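Local coordinates for protein MCG133388, isoform CRA_f (Mus musculus, PDB 4ZPO) that probably acts as a calcium-dependent cell-adhesion protein in the establishment of specific neuronal connections, represented here by its first three extracellular cadherin domains, at residues E8-T14 with V57-R63; S147-H152 with E164-Q170; A177-L183 with S197-V203; K261-G265 with V275-V279. All coordinates share one frame; numbering follows the deposited sequence.

Contact 1. Residues E8-T14 with V57-R63. With CA (calcium ion), chain H; CA (calcium ion), chain G.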
# COMPACT_ATOMS: atom_id res chain seq x y z
N GLU A 8 15.45 19.72 -24.03
CA GLU A 8 15.33 18.28 -24.28
C GLU A 8 14.10 17.98 -25.14
O GLU A 8 13.11 18.71 -25.10
CB GLU A 8 15.24 17.54 -22.94
CG GLU A 8 15.16 16.03 -23.05
CD GLU A 8 14.50 15.40 -21.84
OE1 GLU A 8 14.22 16.13 -20.87
OE2 GLU A 8 14.25 14.18 -21.86
N GLU A 9 14.18 16.90 -25.92
CA GLU A 9 13.08 16.42 -26.75
C GLU A 9 12.67 17.41 -27.84
O GLU A 9 11.57 17.31 -28.40
CB GLU A 9 11.85 16.09 -25.89
CG GLU A 9 12.14 15.18 -24.71
CD GLU A 9 12.50 13.77 -25.12
OE1 GLU A 9 12.23 13.40 -26.28
OE2 GLU A 9 13.05 13.03 -24.27
N SER A 10 13.54 18.37 -28.15
CA SER A 10 13.27 19.32 -29.21
C SER A 10 13.42 18.66 -30.57
O SER A 10 14.25 17.77 -30.75
CB SER A 10 14.20 20.53 -29.10
OG SER A 10 15.56 20.13 -29.12
N GLU A 11 12.60 19.08 -31.53
CA GLU A 11 12.60 18.49 -32.86
C GLU A 11 13.90 18.77 -33.61
O GLU A 11 14.51 19.83 -33.43
CB GLU A 11 11.41 19.02 -33.67
CG GLU A 11 10.07 18.48 -33.22
CD GLU A 11 9.94 16.99 -33.46
OE1 GLU A 11 10.44 16.50 -34.50
OE2 GLU A 11 9.34 16.30 -32.61
N PRO A 12 14.34 17.81 -34.44
CA PRO A 12 15.53 17.96 -35.28
C PRO A 12 15.45 19.20 -36.17
O PRO A 12 14.46 19.38 -36.88
CB PRO A 12 15.54 16.68 -36.12
CG PRO A 12 14.82 15.69 -35.28
CD PRO A 12 13.75 16.46 -34.56
N GLY A 13 16.48 20.04 -36.12
CA GLY A 13 16.48 21.28 -36.86
C GLY A 13 16.41 22.47 -35.93
O GLY A 13 16.53 23.62 -36.35
N THR A 14 16.22 22.19 -34.64
CA THR A 14 16.15 23.22 -33.62
C THR A 14 17.49 23.95 -33.49
O THR A 14 18.54 23.32 -33.41
CB THR A 14 15.76 22.64 -32.25
OG1 THR A 14 14.52 21.93 -32.36
CG2 THR A 14 15.62 23.74 -31.21
N VAL A 57 20.12 20.82 -33.83
CA VAL A 57 19.85 19.47 -33.34
C VAL A 57 19.71 18.49 -34.51
O VAL A 57 18.82 18.64 -35.35
CB VAL A 57 18.58 19.42 -32.48
CG1 VAL A 57 18.28 18.00 -32.05
CG2 VAL A 57 18.72 20.34 -31.27
N SER A 58 20.59 17.49 -34.55
CA SER A 58 20.55 16.49 -35.61
C SER A 58 19.53 15.40 -35.32
O SER A 58 18.72 15.05 -36.17
CB SER A 58 21.94 15.87 -35.81
OG SER A 58 21.88 14.77 -36.71
N GLN A 59 19.58 14.87 -34.10
CA GLN A 59 18.65 13.83 -33.68
C GLN A 59 18.02 14.21 -32.34
O GLN A 59 18.65 14.88 -31.52
CB GLN A 59 19.36 12.48 -33.57
CG GLN A 59 18.44 11.30 -33.31
CD GLN A 59 19.19 10.02 -33.04
OE1 GLN A 59 20.42 9.97 -33.13
NE2 GLN A 59 18.46 8.96 -32.69
N LYS A 60 16.77 13.79 -32.13
CA LYS A 60 16.05 14.09 -30.90
C LYS A 60 16.83 13.62 -29.68
O LYS A 60 17.24 12.46 -29.60
CB LYS A 60 14.66 13.44 -30.93
CG LYS A 60 13.65 14.07 -29.99
CD LYS A 60 12.25 13.52 -30.25
CE LYS A 60 11.23 14.18 -29.35
NZ LYS A 60 9.86 13.63 -29.57
N ILE A 61 17.05 14.53 -28.73
CA ILE A 61 17.90 14.26 -27.58
C ILE A 61 17.09 13.93 -26.33
O ILE A 61 16.19 14.68 -25.94
CB ILE A 61 18.81 15.46 -27.27
CG1 ILE A 61 19.75 15.73 -28.45
CG2 ILE A 61 19.61 15.23 -26.00
CD1 ILE A 61 20.62 16.96 -28.27
N ASP A 62 17.42 12.81 -25.70
CA ASP A 62 16.79 12.42 -24.44
C ASP A 62 17.75 12.67 -23.28
O ASP A 62 18.78 12.00 -23.17
CB ASP A 62 16.37 10.95 -24.48
CG ASP A 62 15.56 10.55 -23.26
OD1 ASP A 62 14.89 11.42 -22.68
OD2 ASP A 62 15.59 9.35 -22.89
N ARG A 63 17.42 13.64 -22.43
CA ARG A 63 18.30 14.03 -21.34
C ARG A 63 18.47 12.91 -20.31
O ARG A 63 19.52 12.79 -19.69
CB ARG A 63 17.77 15.29 -20.65
CG ARG A 63 18.78 15.94 -19.72
CD ARG A 63 18.09 16.53 -18.50
NE ARG A 63 17.42 15.50 -17.71
CZ ARG A 63 18.01 14.80 -16.75
NH1 ARG A 63 17.32 13.88 -16.09
NH2 ARG A 63 19.28 15.01 -16.45
CA CA H . 12.85 12.22 -21.67
CA CA G . 13.26 14.90 -18.71

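Contact 2. Residues S147-H152 with E164-Q170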
# COMPACT_ATOMS: atom_id res chain seq x y z
N SER A 147 -10.25 5.66 7.15
CA SER A 147 -10.66 5.86 8.54
C SER A 147 -9.74 5.13 9.52
O SER A 147 -10.00 5.10 10.73
CB SER A 147 -12.10 5.39 8.74
OG SER A 147 -12.25 4.03 8.38
N HIS A 148 -8.66 4.55 9.01
CA HIS A 148 -7.77 3.76 9.86
C HIS A 148 -6.29 4.13 9.71
O HIS A 148 -5.53 4.04 10.67
CB HIS A 148 -7.95 2.27 9.57
CG HIS A 148 -9.30 1.75 9.93
ND1 HIS A 148 -9.66 1.43 11.22
CD2 HIS A 148 -10.39 1.48 9.16
CE1 HIS A 148 -10.90 0.99 11.24
NE2 HIS A 148 -11.37 1.01 10.00
N PHE A 149 -5.89 4.53 8.51
CA PHE A 149 -4.48 4.77 8.23
C PHE A 149 -4.13 6.24 8.01
O PHE A 149 -4.99 7.05 7.64
CB PHE A 149 -4.03 3.96 7.02
CG PHE A 149 -4.06 2.48 7.24
CD1 PHE A 149 -3.02 1.85 7.89
CD2 PHE A 149 -5.12 1.71 6.78
CE1 PHE A 149 -3.03 0.48 8.10
CE2 PHE A 149 -5.14 0.34 6.97
CZ PHE A 149 -4.09 -0.27 7.63
N SER A 150 -2.87 6.57 8.24
CA SER A 150 -2.33 7.90 7.95
C SER A 150 -1.04 7.75 7.15
O SER A 150 -0.36 6.73 7.24
CB SER A 150 -2.08 8.68 9.24
OG SER A 150 -1.52 9.95 8.96
N LEU A 151 -0.71 8.78 6.37
CA LEU A 151 0.49 8.73 5.54
C LEU A 151 1.61 9.60 6.11
O LEU A 151 1.40 10.76 6.44
CB LEU A 151 0.17 9.15 4.11
CG LEU A 151 1.32 9.02 3.10
CD1 LEU A 151 1.81 7.58 3.05
CD2 LEU A 151 0.88 9.49 1.73
N HIS A 152 2.80 9.01 6.22
CA HIS A 152 3.97 9.74 6.69
C HIS A 152 5.12 9.56 5.71
O HIS A 152 5.48 8.43 5.35
CB HIS A 152 4.38 9.27 8.09
CG HIS A 152 5.57 9.98 8.64
ND1 HIS A 152 6.83 9.41 8.67
CD2 HIS A 152 5.71 11.21 9.18
CE1 HIS A 152 7.68 10.26 9.21
NE2 HIS A 152 7.02 11.37 9.53
N GLU A 164 5.34 5.67 4.25
CA GLU A 164 4.96 4.57 5.12
C GLU A 164 3.56 4.78 5.69
O GLU A 164 3.11 5.91 5.86
CB GLU A 164 5.97 4.41 6.26
CG GLU A 164 6.09 5.63 7.16
CD GLU A 164 7.11 5.44 8.27
OE1 GLU A 164 7.73 4.35 8.34
OE2 GLU A 164 7.31 6.38 9.07
N LEU A 165 2.87 3.68 5.97
CA LEU A 165 1.54 3.74 6.55
C LEU A 165 1.60 3.84 8.07
O LEU A 165 2.35 3.12 8.72
CB LEU A 165 0.71 2.51 6.15
CG LEU A 165 0.21 2.45 4.71
CD1 LEU A 165 -0.62 1.20 4.48
CD2 LEU A 165 -0.59 3.70 4.37
N VAL A 166 0.81 4.76 8.62
CA VAL A 166 0.70 4.90 10.07
C VAL A 166 -0.73 4.62 10.52
O VAL A 166 -1.66 5.33 10.14
CB VAL A 166 1.12 6.30 10.54
CG1 VAL A 166 0.94 6.43 12.05
CG2 VAL A 166 2.56 6.58 10.15
N LEU A 167 -0.90 3.57 11.32
CA LEU A 167 -2.22 3.18 11.80
C LEU A 167 -2.74 4.17 12.85
O LEU A 167 -2.08 4.42 13.85
CB LEU A 167 -2.18 1.76 12.38
CG LEU A 167 -3.53 1.11 12.69
CD1 LEU A 167 -4.37 1.02 11.43
CD2 LEU A 167 -3.32 -0.26 13.30
N GLU A 168 -3.92 4.71 12.60
CA GLU A 168 -4.52 5.68 13.52
C GLU A 168 -5.56 5.03 14.43
O GLU A 168 -5.57 5.26 15.64
CB GLU A 168 -5.17 6.83 12.74
CG GLU A 168 -4.18 7.71 11.99
CD GLU A 168 -3.39 8.62 12.91
OE1 GLU A 168 -3.76 8.74 14.10
OE2 GLU A 168 -2.39 9.21 12.44
N GLN A 169 -6.43 4.21 13.84
CA GLN A 169 -7.45 3.50 14.61
C GLN A 169 -7.31 1.99 14.46
O GLN A 169 -6.86 1.50 13.43
CB GLN A 169 -8.85 3.95 14.19
CG GLN A 169 -9.20 5.36 14.61
CD GLN A 169 -10.64 5.72 14.31
OE1 GLN A 169 -11.33 5.01 13.58
NE2 GLN A 169 -11.11 6.83 14.87
N GLN A 170 -7.71 1.26 15.50
CA GLN A 170 -7.58 -0.19 15.51
C GLN A 170 -8.46 -0.85 14.45
O GLN A 170 -9.64 -0.53 14.32
CB GLN A 170 -7.93 -0.74 16.90
CG GLN A 170 -7.88 -2.25 17.00
CD GLN A 170 -6.52 -2.82 16.66
OE1 GLN A 170 -6.20 -3.04 15.49
NE2 GLN A 170 -5.71 -3.07 17.68

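Contact 3. Residues A177-L183 with S197-V203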
# COMPACT_ATOMS: atom_id res chain seq x y z
N ALA A 177 -12.85 -7.10 6.48
CA ALA A 177 -11.60 -7.86 6.49
C ALA A 177 -10.61 -7.35 5.45
O ALA A 177 -9.51 -7.89 5.32
CB ALA A 177 -11.88 -9.34 6.26
N ARG A 178 -10.99 -6.31 4.72
CA ARG A 178 -10.14 -5.76 3.67
C ARG A 178 -10.25 -4.24 3.55
O ARG A 178 -11.33 -3.67 3.68
CB ARG A 178 -10.46 -6.40 2.32
CG ARG A 178 -9.66 -7.65 2.01
CD ARG A 178 -9.98 -8.16 0.61
NE ARG A 178 -9.86 -7.10 -0.39
CZ ARG A 178 -8.82 -6.94 -1.20
NH1 ARG A 178 -8.81 -5.95 -2.08
NH2 ARG A 178 -7.79 -7.77 -1.13
N HIS A 179 -9.11 -3.59 3.31
CA HIS A 179 -9.07 -2.17 3.02
C HIS A 179 -8.26 -1.93 1.75
O HIS A 179 -7.16 -2.45 1.60
CB HIS A 179 -8.46 -1.38 4.18
CG HIS A 179 -9.25 -1.46 5.45
ND1 HIS A 179 -9.15 -2.51 6.33
CD2 HIS A 179 -10.16 -0.60 5.99
CE1 HIS A 179 -9.96 -2.31 7.36
NE2 HIS A 179 -10.58 -1.16 7.17
N GLN A 180 -8.81 -1.14 0.83
CA GLN A 180 -8.10 -0.79 -0.39
C GLN A 180 -7.70 0.68 -0.38
O GLN A 180 -8.55 1.57 -0.35
CB GLN A 180 -8.94 -1.10 -1.62
CG GLN A 180 -8.95 -2.56 -2.01
CD GLN A 180 -9.41 -2.78 -3.44
OE1 GLN A 180 -9.31 -3.89 -3.97
NE2 GLN A 180 -9.91 -1.73 -4.07
N LEU A 181 -6.40 0.93 -0.42
CA LEU A 181 -5.87 2.29 -0.41
C LEU A 181 -5.08 2.58 -1.68
O LEU A 181 -4.50 1.67 -2.28
CB LEU A 181 -5.00 2.53 0.82
CG LEU A 181 -5.64 2.17 2.17
CD1 LEU A 181 -4.69 2.50 3.31
CD2 LEU A 181 -6.97 2.88 2.35
N VAL A 182 -5.06 3.84 -2.10
CA VAL A 182 -4.34 4.23 -3.30
C VAL A 182 -3.19 5.18 -2.97
O VAL A 182 -3.41 6.35 -2.66
CB VAL A 182 -5.27 4.90 -4.33
CG1 VAL A 182 -4.48 5.34 -5.55
CG2 VAL A 182 -6.39 3.96 -4.73
N LEU A 183 -1.97 4.67 -3.05
CA LEU A 183 -0.78 5.48 -2.84
C LEU A 183 -0.40 6.19 -4.13
O LEU A 183 -0.01 5.54 -5.11
CB LEU A 183 0.39 4.63 -2.33
CG LEU A 183 1.70 5.38 -2.11
CD1 LEU A 183 1.53 6.51 -1.10
CD2 LEU A 183 2.80 4.43 -1.67
N SER A 197 -0.20 3.23 -6.85
CA SER A 197 0.08 1.88 -6.39
C SER A 197 -1.08 1.43 -5.50
O SER A 197 -1.34 2.03 -4.46
CB SER A 197 1.41 1.82 -5.63
OG SER A 197 1.75 0.48 -5.32
N LEU A 198 -1.77 0.38 -5.92
CA LEU A 198 -2.97 -0.08 -5.23
C LEU A 198 -2.63 -0.97 -4.04
O LEU A 198 -2.25 -2.13 -4.21
CB LEU A 198 -3.90 -0.81 -6.20
CG LEU A 198 -5.36 -1.02 -5.81
CD1 LEU A 198 -5.55 -2.29 -4.98
CD2 LEU A 198 -5.89 0.19 -5.05
N ILE A 199 -2.77 -0.42 -2.83
CA ILE A 199 -2.49 -1.17 -1.61
C ILE A 199 -3.76 -1.80 -1.05
O ILE A 199 -4.71 -1.10 -0.69
CB ILE A 199 -1.86 -0.27 -0.53
CG1 ILE A 199 -0.64 0.46 -1.09
CG2 ILE A 199 -1.49 -1.10 0.69
CD1 ILE A 199 -0.10 1.53 -0.17
N SER A 200 -3.77 -3.13 -0.97
CA SER A 200 -4.91 -3.84 -0.40
C SER A 200 -4.53 -4.47 0.94
O SER A 200 -3.81 -5.47 0.98
CB SER A 200 -5.42 -4.91 -1.36
OG SER A 200 -4.46 -5.94 -1.54
N VAL A 201 -5.01 -3.88 2.02
CA VAL A 201 -4.71 -4.37 3.36
C VAL A 201 -5.60 -5.55 3.73
O VAL A 201 -6.83 -5.43 3.77
CB VAL A 201 -4.89 -3.27 4.42
CG1 VAL A 201 -4.66 -3.83 5.82
CG2 VAL A 201 -3.94 -2.11 4.15
N ILE A 202 -4.98 -6.70 4.00
CA ILE A 202 -5.71 -7.88 4.43
C ILE A 202 -5.67 -7.99 5.95
O ILE A 202 -4.61 -8.23 6.54
CB ILE A 202 -5.13 -9.17 3.82
CG1 ILE A 202 -4.89 -8.99 2.32
CG2 ILE A 202 -6.05 -10.35 4.09
CD1 ILE A 202 -6.15 -8.75 1.53
N VAL A 203 -6.82 -7.81 6.59
CA VAL A 203 -6.90 -7.91 8.04
C VAL A 203 -6.97 -9.36 8.49
O VAL A 203 -7.97 -10.04 8.29
CB VAL A 203 -8.13 -7.15 8.59
CG1 VAL A 203 -8.20 -7.30 10.10
CG2 VAL A 203 -8.06 -5.68 8.21

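Contact 4. Residues K261-G265 with V275-V279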
# COMPACT_ATOMS: atom_id res chain seq x y z
N LYS A 261 -26.33 -32.64 36.82
CA LYS A 261 -25.62 -33.41 35.81
C LYS A 261 -26.19 -34.81 35.66
O LYS A 261 -26.08 -35.42 34.60
CB LYS A 261 -24.13 -33.48 36.15
CG LYS A 261 -23.43 -32.13 36.20
CD LYS A 261 -21.93 -32.29 35.98
CE LYS A 261 -21.18 -30.98 36.15
NZ LYS A 261 -21.04 -30.60 37.58
N ASN A 262 -26.79 -35.33 36.73
CA ASN A 262 -27.43 -36.64 36.68
C ASN A 262 -28.82 -36.57 36.05
O ASN A 262 -29.30 -37.55 35.48
CB ASN A 262 -27.54 -37.24 38.09
CG ASN A 262 -26.24 -37.90 38.53
OD1 ASN A 262 -25.54 -38.52 37.74
ND2 ASN A 262 -25.93 -37.77 39.82
N LEU A 263 -29.45 -35.40 36.14
CA LEU A 263 -30.76 -35.19 35.55
C LEU A 263 -30.66 -34.79 34.08
O LEU A 263 -31.28 -35.40 33.21
CB LEU A 263 -31.54 -34.12 36.32
CG LEU A 263 -32.49 -34.59 37.41
CD1 LEU A 263 -33.19 -33.41 38.05
CD2 LEU A 263 -33.51 -35.56 36.83
N PHE A 264 -29.87 -33.75 33.82
CA PHE A 264 -29.77 -33.19 32.48
C PHE A 264 -28.44 -33.53 31.81
O PHE A 264 -27.44 -33.77 32.49
CB PHE A 264 -29.96 -31.68 32.52
CG PHE A 264 -31.21 -31.24 33.24
CD1 PHE A 264 -32.41 -31.15 32.56
CD2 PHE A 264 -31.17 -30.92 34.58
CE1 PHE A 264 -33.56 -30.75 33.22
CE2 PHE A 264 -32.32 -30.52 35.25
CZ PHE A 264 -33.51 -30.44 34.56
N GLY A 265 -28.44 -33.56 30.49
CA GLY A 265 -27.23 -33.82 29.72
C GLY A 265 -27.23 -33.07 28.41
O GLY A 265 -28.11 -33.27 27.57
N VAL A 275 -33.52 -34.06 29.18
CA VAL A 275 -33.81 -34.59 30.50
C VAL A 275 -33.72 -36.11 30.44
O VAL A 275 -34.33 -36.75 29.58
CB VAL A 275 -35.19 -34.14 31.02
CG1 VAL A 275 -36.26 -34.32 29.95
CG2 VAL A 275 -35.56 -34.89 32.29
N LEU A 276 -32.94 -36.69 31.35
CA LEU A 276 -32.64 -38.11 31.29
C LEU A 276 -33.05 -38.84 32.57
O LEU A 276 -33.15 -40.07 32.59
CB LEU A 276 -31.14 -38.32 31.03
CG LEU A 276 -30.59 -37.58 29.81
CD1 LEU A 276 -29.09 -37.38 29.93
CD2 LEU A 276 -30.93 -38.32 28.53
N GLY A 277 -33.30 -38.08 33.63
CA GLY A 277 -33.68 -38.65 34.90
C GLY A 277 -35.10 -38.33 35.29
O GLY A 277 -35.79 -37.57 34.60
N PRO A 278 -35.56 -38.90 36.42
CA PRO A 278 -36.92 -38.68 36.93
C PRO A 278 -37.04 -37.38 37.71
O PRO A 278 -36.08 -36.94 38.34
CB PRO A 278 -37.13 -39.88 37.85
CG PRO A 278 -35.77 -40.19 38.36
CD PRO A 278 -34.82 -39.88 37.23
N VAL A 279 -38.22 -36.76 37.66
CA VAL A 279 -38.47 -35.52 38.39
C VAL A 279 -39.87 -35.52 39.00
O VAL A 279 -40.84 -35.92 38.36
CB VAL A 279 -38.32 -34.28 37.48
CG1 VAL A 279 -36.85 -33.94 37.28
CG2 VAL A 279 -39.02 -34.51 36.14

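Contact 1. Residues E8-T14 with V57-R63
E8 and D62 each place CG anti to the backbone N, with chi1 -178° in E8 and -173° in D62. This turns both carboxylates toward the same metal; the side chains lie alongside one another, with carboxylate planes 26° apart. E9 has CG beside its backbone N and a bend at chi2. The three carboxylates meet at one calcium ion. E8 OE2 and D62 OD1 both bind it at 2.4 Å, and E9 OE2 binds it at 2.7 Å. E64 and D99 complete this site. The metal probably offsets the repulsion among these crowded oxygens. E8 also bridges to a second calcium through OE1, at 2.7 Å. The backbone N of R63 gives E8 OE2 a weak hydrogen bond. D62 stands at the N-cap position of helix 63-66, and its OD2 is hydrogen-bonded to S65 OG.

Along the backbone, E9 N donates to I61 O at 3.0 Å. Further along, G13 N donates to V57 O at 2.8 Å, and V57 N donates to T14 O at 3.0 Å. G13 and T14 belong to the type II turn E11-T14, which T14 N closes on E11 O. V57 CG2 packs against T14 CB and S10 OG, which is itself hydrogen-bonded to V7. The extended chain of K60 passes E9, and its CE lies 3.3 Å from E9 OE1. K60 NZ sits near the E9 and E11 carboxylates, beyond salt-bridge distance.

The arrangement is the calcium site at the base of a cadherin domain. Here the glutamates that follow strand 2-7 meet the DRE motif D62-R63-E64 at the junction of the first two extracellular domains.

Contact 2. Residues S147-H152 with E164-Q170
H152 and E164 are joined by three hydrogen bonds. Their backbones exchange two, H152 N to E164 O at 3.1 Å and E164 N to H152 O at 3.0 Å. The third runs from H152 ND1 to E164 OE2 at 3.1 Å. It meets the anti side of the carboxylate, 19° out of its plane. Ring and carboxylate lie side by side, their planes 35° apart. R122 forms a long, weak ion pair with the same OE2. With an alanine in place of E164, H152 ND1 would probably lose its acceptor and the imidazole would be freer to turn.

S150 and V166 form the next hydrogen-bonded pair, with S150 N 2.6 Å from V166 O. At the strand end H148 O takes two donors, E168 N at 2.6 Å and Q169 N more weakly. This resembles a classic beta bulge. The edge of the H148 ring faces Q169 O.

Packing follows on the buried side. The F149 ring lies between two leucines. L167 CD1 makes a CH-pi contact over one face, 4.0 Å from the centroid, and L165 CD1 lies over the opposite face. On the other side of the sheet V166 CG2 touches H152 CB.

The two strands make a hairpin in the second cadherin domain. Strand 122-124 pairs with the far side of strand 160-167. F149, L151 and L165 pack on L143 of strand 138-143, which belongs to the facing sheet.

Contact 3. Residues A177-L183 with S197-V203
L181 and I199 lie mid-way along an antiparallel hairpin of the second cadherin domain, a Greek-key beta sandwich. Seven backbone hydrogen bonds join 177-183 to 197-203, and the side chains alternate between two faces.

H179, L181, L183, S197, I199 and V201 make the buried face. I199 sets CG1 anti to its carbonyl carbon, with chi1 -53°, and its extended chain carries CD1 diagonally past L181. The methyl fits against L183 CB at 3.8 Å. V201 CB meets H179 CB across the pair, at 4.0 Å. V203 CG2 sits at the edge of the H179 ring, in its plane, 3.8 Å from ND1. From the opposite sheet, F149 packs onto both L181 and V201. L143, on the neighbouring strand 138-143 of the same sheet, touches L181 too.

The other face is more open and mixes polar with apolar groups. I202 and R178 lie side by side, and I202 CD1 rests 3.7 Å from R178 CG. The R178 chain then bends at chi3. This brings the guanidinium back along the strand to S200, whose CB lies 3.6 Å from NH1. L198 crosses both of its neighbours on the other strand. CD1 reaches the amide carbon of Q180. A protein-linked mannose touches V182 here and S197 of the buried face. L198 CD2 settles beside the backbone, 3.4 Å from L181 O and 3.8 Å from V182 CG2.

Contact 4. Residues K261-G265 with V275-V279
L263 O carries the polar part of the contact with L276 and G277. L276 N gives it a hydrogen bond of 2.8 Å, with the donor almost straight ahead of the carbonyl at a C=O...N angle of 174°. G277 N adds a second, weak bond to the same oxygen. L263 is the last residue of helix 258-263, so this carbonyl is gripped just where the chain leaves the helix. The next residue, F264, already has strand geometry. It forms an antiparallel non-hydrogen-bonded pair with V275.

The apolar contacts centre on L263. V279 CG1 faces the fork of its two methyls, 3.7 Å from CD2 and 3.8 Å from CD1. CD2 also reaches the backbone, 3.5 Å from G277 C. Having no side chain, G277 lets the leucine methyl lie close to its main chain. A similar fit occurs at G265, where L276 CD1 comes 3.9 Å from the backbone N. The F264 ring comes near V275 obliquely, with CD1 4.2 Å from V275 CA.

The contact belongs to the third cadherin domain. V279 lies about 6 Å, side chain to side chain, from E224 and D280, residues of a calcium site that is not occupied here.

Strand 264-266 is an outermost strand of its sheet and pairs with 272-275. V275 also bonds through its backbone to G229 and T230. From the other sheet, strand 286-295 supplies Y287 against L263 and I289 against F264.

How the contacts relate
The four contacts follow one another along the chain, and none nests in or crosses another. Contact 1 closes a loop of 42 residues in the first domain and ties its base to the calcium ions at the junction with the second. Contact 2 closes a short hairpin in the second domain, and contact 3 closes the next hairpin. These two belong to facing sheets and touch across the sandwich core: H148 meets H179, and L151 meets L183. Contact 4 closes a loop of nine residues in the third domain. Its centre lies about 96 Å from that of contact 1, on the opposite side of the chain's centre, as suits an elongated array of domains.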